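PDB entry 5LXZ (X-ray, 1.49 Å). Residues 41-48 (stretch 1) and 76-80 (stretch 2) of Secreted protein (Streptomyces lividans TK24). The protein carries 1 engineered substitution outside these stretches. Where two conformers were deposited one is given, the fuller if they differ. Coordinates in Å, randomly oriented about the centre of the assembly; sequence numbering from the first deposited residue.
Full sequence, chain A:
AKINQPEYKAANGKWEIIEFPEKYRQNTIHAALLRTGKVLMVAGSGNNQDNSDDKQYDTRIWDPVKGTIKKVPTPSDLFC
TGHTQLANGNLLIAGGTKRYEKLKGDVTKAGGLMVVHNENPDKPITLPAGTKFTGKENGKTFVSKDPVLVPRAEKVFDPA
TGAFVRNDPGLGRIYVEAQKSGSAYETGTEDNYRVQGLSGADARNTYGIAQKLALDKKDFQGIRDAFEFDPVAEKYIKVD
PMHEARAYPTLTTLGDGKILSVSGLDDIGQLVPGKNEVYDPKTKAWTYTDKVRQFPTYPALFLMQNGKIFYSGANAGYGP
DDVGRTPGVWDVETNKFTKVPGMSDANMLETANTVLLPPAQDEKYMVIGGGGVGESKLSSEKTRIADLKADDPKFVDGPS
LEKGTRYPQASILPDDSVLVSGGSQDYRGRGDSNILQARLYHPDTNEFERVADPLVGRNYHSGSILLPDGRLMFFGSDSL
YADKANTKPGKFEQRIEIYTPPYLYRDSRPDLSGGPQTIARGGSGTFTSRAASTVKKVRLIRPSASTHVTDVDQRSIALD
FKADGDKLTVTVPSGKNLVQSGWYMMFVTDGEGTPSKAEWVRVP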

ATOM      1  N   MET A  41      11.587  -9.495  -0.837  1.00  7.89           N
ATOM      2  CA  MET A  41      11.630  -8.276  -1.629  1.00  8.63           C
ATOM      3  C   MET A  41      11.113  -8.600  -3.017  1.00  8.58           C
ATOM      4  O   MET A  41      11.745  -9.388  -3.758  1.00  8.27           O
ATOM      5  CB  MET A  41      13.065  -7.760  -1.675  1.00  9.64           C
ATOM      6  CG  MET A  41      13.613  -7.484  -0.278  1.00 10.63           C
ATOM      7  SD  MET A  41      15.368  -7.103  -0.239  1.00 13.43           S
ATOM      8  CE  MET A  41      15.249  -5.422  -0.844  1.00 14.95           C
ATOM      9  N   VAL A  42       9.998  -8.005  -3.404  1.00  8.25           N
ATOM     10  CA  VAL A  42       9.325  -8.371  -4.632  1.00  8.91           C
ATOM     11  C   VAL A  42       9.387  -7.218  -5.623  1.00  8.46           C
ATOM     12  O   VAL A  42       8.998  -6.094  -5.326  1.00  7.69           O
ATOM     13  CB  VAL A  42       7.859  -8.778  -4.412  1.00  9.38           C
ATOM     14  CG1 VAL A  42       7.250  -9.280  -5.701  1.00 10.19           C
ATOM     15  CG2 VAL A  42       7.739  -9.827  -3.324  1.00  9.87           C
ATOM     16  N   ALA A  43       9.937  -7.528  -6.788  1.00  8.78           N
ATOM     17  CA  ALA A  43       9.947  -6.620  -7.887  1.00  8.71           C
ATOM     18  C   ALA A  43       8.909  -6.961  -8.929  1.00  8.88           C
ATOM     19  O   ALA A  43       8.371  -6.071  -9.551  1.00  9.30           O
ATOM     20  CB  ALA A  43      11.331  -6.629  -8.538  1.00  8.83           C
ATOM     21  N   GLY A  44       8.651  -8.243  -9.166  1.00  8.95           N
ATOM     22  CA  GLY A  44       7.923  -8.602 -10.378  1.00  9.61           C
ATOM     23  C   GLY A  44       8.737  -8.100 -11.561  1.00  9.10           C
ATOM     24  O   GLY A  44       9.966  -8.223 -11.548  1.00 10.49           O
ATOM     25  N   SER A  45       8.073  -7.516 -12.547  1.00  9.47           N
ATOM     26  CA  SER A  45       8.780  -6.913 -13.664  1.00  9.63           C
ATOM     27  C   SER A  45       9.380  -5.555 -13.313  1.00 10.28           C
ATOM     28  O   SER A  45      10.112  -4.972 -14.105  1.00 10.33           O
ATOM     29  CB  SER A  45       7.874  -6.790 -14.877  1.00  9.77           C
ATOM     30  OG  SER A  45       6.747  -5.998 -14.554  1.00 11.20           O
ATOM     31  N   GLY A  46       9.088  -5.038 -12.124  1.00  9.68           N
ATOM     32  CA  GLY A  46       9.825  -3.897 -11.591  1.00 10.72           C
ATOM     33  C   GLY A  46       9.425  -2.567 -12.197  1.00 11.04           C
ATOM     34  O   GLY A  46      10.219  -1.611 -12.168  1.00 11.41           O
ATOM     35  N   ASN A  47       8.209  -2.464 -12.731  1.00 10.82           N
ATOM     36  CA  ASN A  47       7.780  -1.306 -13.487  1.00 11.37           C
ATOM     37  C   ASN A  47       8.790  -0.956 -14.590  1.00 12.35           C
ATOM     38  O   ASN A  47       9.195   0.190 -14.750  1.00 13.52           O
ATOM     39  CB  ASN A  47       7.527  -0.096 -12.592  1.00 11.24           C
ATOM     40  CG  ASN A  47       6.704   0.978 -13.291  1.00 12.26           C
ATOM     41  OD1 ASN A  47       5.935   0.702 -14.215  1.00 14.69           O
ATOM     42  ND2 ASN A  47       6.828   2.198 -12.850  1.00 11.89           N
ATOM     43  N   ASN A  48       9.224  -1.993 -15.291  1.00 13.03           N
ATOM     44  CA  ASN A  48      10.200  -1.876 -16.365  1.00 13.19           C
ATOM     45  C   ASN A  48       9.571  -2.554 -17.579  1.00 13.90           C
ATOM     46  O   ASN A  48       9.279  -3.734 -17.553  1.00 12.89           O
ATOM     47  CB  ASN A  48      11.470  -2.520 -15.929  1.00 13.53           C
ATOM     48  CG  ASN A  48      12.520  -2.508 -17.006  1.00 15.22           C
ATOM     49  OD1 ASN A  48      12.427  -3.254 -17.971  1.00 15.79           O
ATOM     50  ND2 ASN A  48      13.552  -1.728 -16.802  1.00 17.23           N
ATOM     51  N   SER A  76       4.720 -15.157 -11.682  1.00 14.23           N
ATOM     52  CA  SER A  76       3.818 -14.206 -12.332  1.00 13.20           C
ATOM     53  C   SER A  76       4.337 -12.811 -12.045  1.00 12.24           C
ATOM     54  O   SER A  76       5.209 -12.652 -11.209  1.00 12.04           O
ATOM     55  CB  SER A  76       2.383 -14.301 -11.755  1.00 15.15           C
ATOM     56  OG  SER A  76       1.867 -15.570 -12.024  1.00 18.51           O
ATOM     57  N   ASP A  77       3.754 -11.828 -12.708  1.00 11.76           N
ATOM     58  CA  ASP A  77       4.158 -10.446 -12.484  1.00 11.86           C
ATOM     59  C   ASP A  77       3.508  -9.914 -11.203  1.00 12.35           C
ATOM     60  O   ASP A  77       2.462  -9.269 -11.264  1.00 12.93           O
ATOM     61  CB  ASP A  77       3.855  -9.523 -13.653  1.00 11.26           C
ATOM     62  CG  ASP A  77       4.714  -8.293 -13.623  1.00 11.77           C
ATOM     63  OD1 ASP A  77       5.361  -8.089 -12.574  1.00 12.07           O
ATOM     64  OD2 ASP A  77       4.789  -7.545 -14.627  1.00 12.60           O
ATOM     65  N   LEU A  78       4.209 -10.135 -10.099  1.00 12.78           N
ATOM     66  CA  LEU A  78       3.712  -9.798  -8.746  1.00 14.65           C
ATOM     67  C   LEU A  78       3.905  -8.358  -8.351  1.00 16.21           C
ATOM     68  O   LEU A  78       3.577  -7.969  -7.244  1.00 17.32           O
ATOM     69  CB  LEU A  78       4.335 -10.708  -7.724  1.00 15.72           C
ATOM     70  CG  LEU A  78       4.049 -12.167  -7.982  1.00 18.04           C
ATOM     71  CD1 LEU A  78       4.677 -12.976  -6.863  1.00 21.04           C
ATOM     72  CD2 LEU A  78       2.567 -12.465  -8.176  1.00 18.86           C
ATOM     73  N   PHE A  79       4.384  -7.551  -9.267  1.00 16.07           N
ATOM     74  CA  PHE A  79       4.315  -6.121  -9.157  1.00 17.76           C
ATOM     75  C   PHE A  79       2.806  -5.804  -9.129  1.00 16.86           C
ATOM     76  O   PHE A  79       2.061  -6.409  -9.843  1.00 18.72           O
ATOM     77  CB  PHE A  79       5.074  -5.586 -10.420  1.00 18.68           C
ATOM     78  CG  PHE A  79       4.835  -4.163 -10.773  1.00 18.25           C
ATOM     79  CD1 PHE A  79       4.788  -3.173  -9.819  1.00 17.00           C
ATOM     80  CD2 PHE A  79       4.695  -3.806 -12.130  1.00 17.78           C
ATOM     81  CE1 PHE A  79       4.594  -1.856 -10.184  1.00 18.65           C
ATOM     82  CE2 PHE A  79       4.469  -2.515 -12.493  1.00 18.83           C
ATOM     83  CZ  PHE A  79       4.431  -1.525 -11.519  1.00 19.02           C
ATOM     84  N   CYS A  80       2.346  -4.866  -8.344  0.70 17.57           N
ATOM     85  CA  CYS A  80       0.874  -4.549  -8.378  0.70 14.83           C
ATOM     86  C   CYS A  80      -0.001  -5.521  -7.595  0.70 12.34           C
ATOM     87  O   CYS A  80      -1.213  -5.529  -7.770  0.70 10.72           O
ATOM     88  CB  CYS A  80       0.226  -4.472  -9.809  0.70 15.54           C
ATOM     89  SG  CYS A  80       0.978  -3.486 -11.131  0.70 17.34           S
TER

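A carboxylate set beside a tight turn can fasten a loop to a strand end with very few atoms, and the contact between residues 41-48 and 76-80 of this secreted protein is a compact example. Stretch 1 leaves a strand at Gly 44 through a type II' turn from Ala 43 to Gly 46, closed by a weak hydrogen bond from Gly 46 N to Ala 43 O (2.9 Å). Stretch 2 has no regular helix or strand; its side chains meet both backbone and side-chain atoms of stretch 1, and together the two segments bury 305 Å².

Ser 76 leads into the contact without joining it: its CA-to-CB bond points away and its hydroxyl is satisfied elsewhere in the structure. Asp 77 supplies the polar anchor. Its CA-to-CB bond points sideways, but with chi1 at t the carboxylate comes nearer to the turn and meets Ser 45 with both oxygens. Ser 45 N donates to Asp 77 OD1 at 2.8 Å, with an angle of 159° at the hydrogen, while Ser 45 OG donates to Asp 77 OD2 at a very short 2.5 Å. The p rotamer of Ser 45 places its hydroxyl for this second bond, so one serine engages the acid through backbone and side chain together. A buried carboxylate needs such partners. Asp 77 OD1 also accepts a weak bond from Phe 79 N (3.5 Å), which ties the acid to its own loop.

This close approach depends on Gly 44. Its CA lies 3.4 Å from Asp 77 OD1, and an ideal CB would clash with that oxygen and with Phe 79 N, while sitting tightly against Leu 78 N. The positive phi of 59° independently favours glycine.

Leu 78 adds an apolar contact. Its CB packs at 3.8 Å from CG1 of Val 42, whose CA-to-CB bond points toward stretch 2; both residues are buried, and their hydrocarbon surfaces suit a place that asks for no polar partner.

Phe 79 contributes the largest covered area, 75 Å². Its CA-to-CB bond points toward stretch 1, Phe 79 CB lies 3.4 Å from Ala 43 O, and the t rotamer carries the ring along the turn. Asn 47 N lies over one ring face, while Asn 47 CB approaches Phe 79 CZ at 3.6 Å; the flat ring suits a place where atoms of the turn and of Asn 47 come close to it. Cys 80 lies beyond the contact. The principle is economical: a two-pronged acid holds the turn, with one aliphatic pair and an aromatic ring packed beside it.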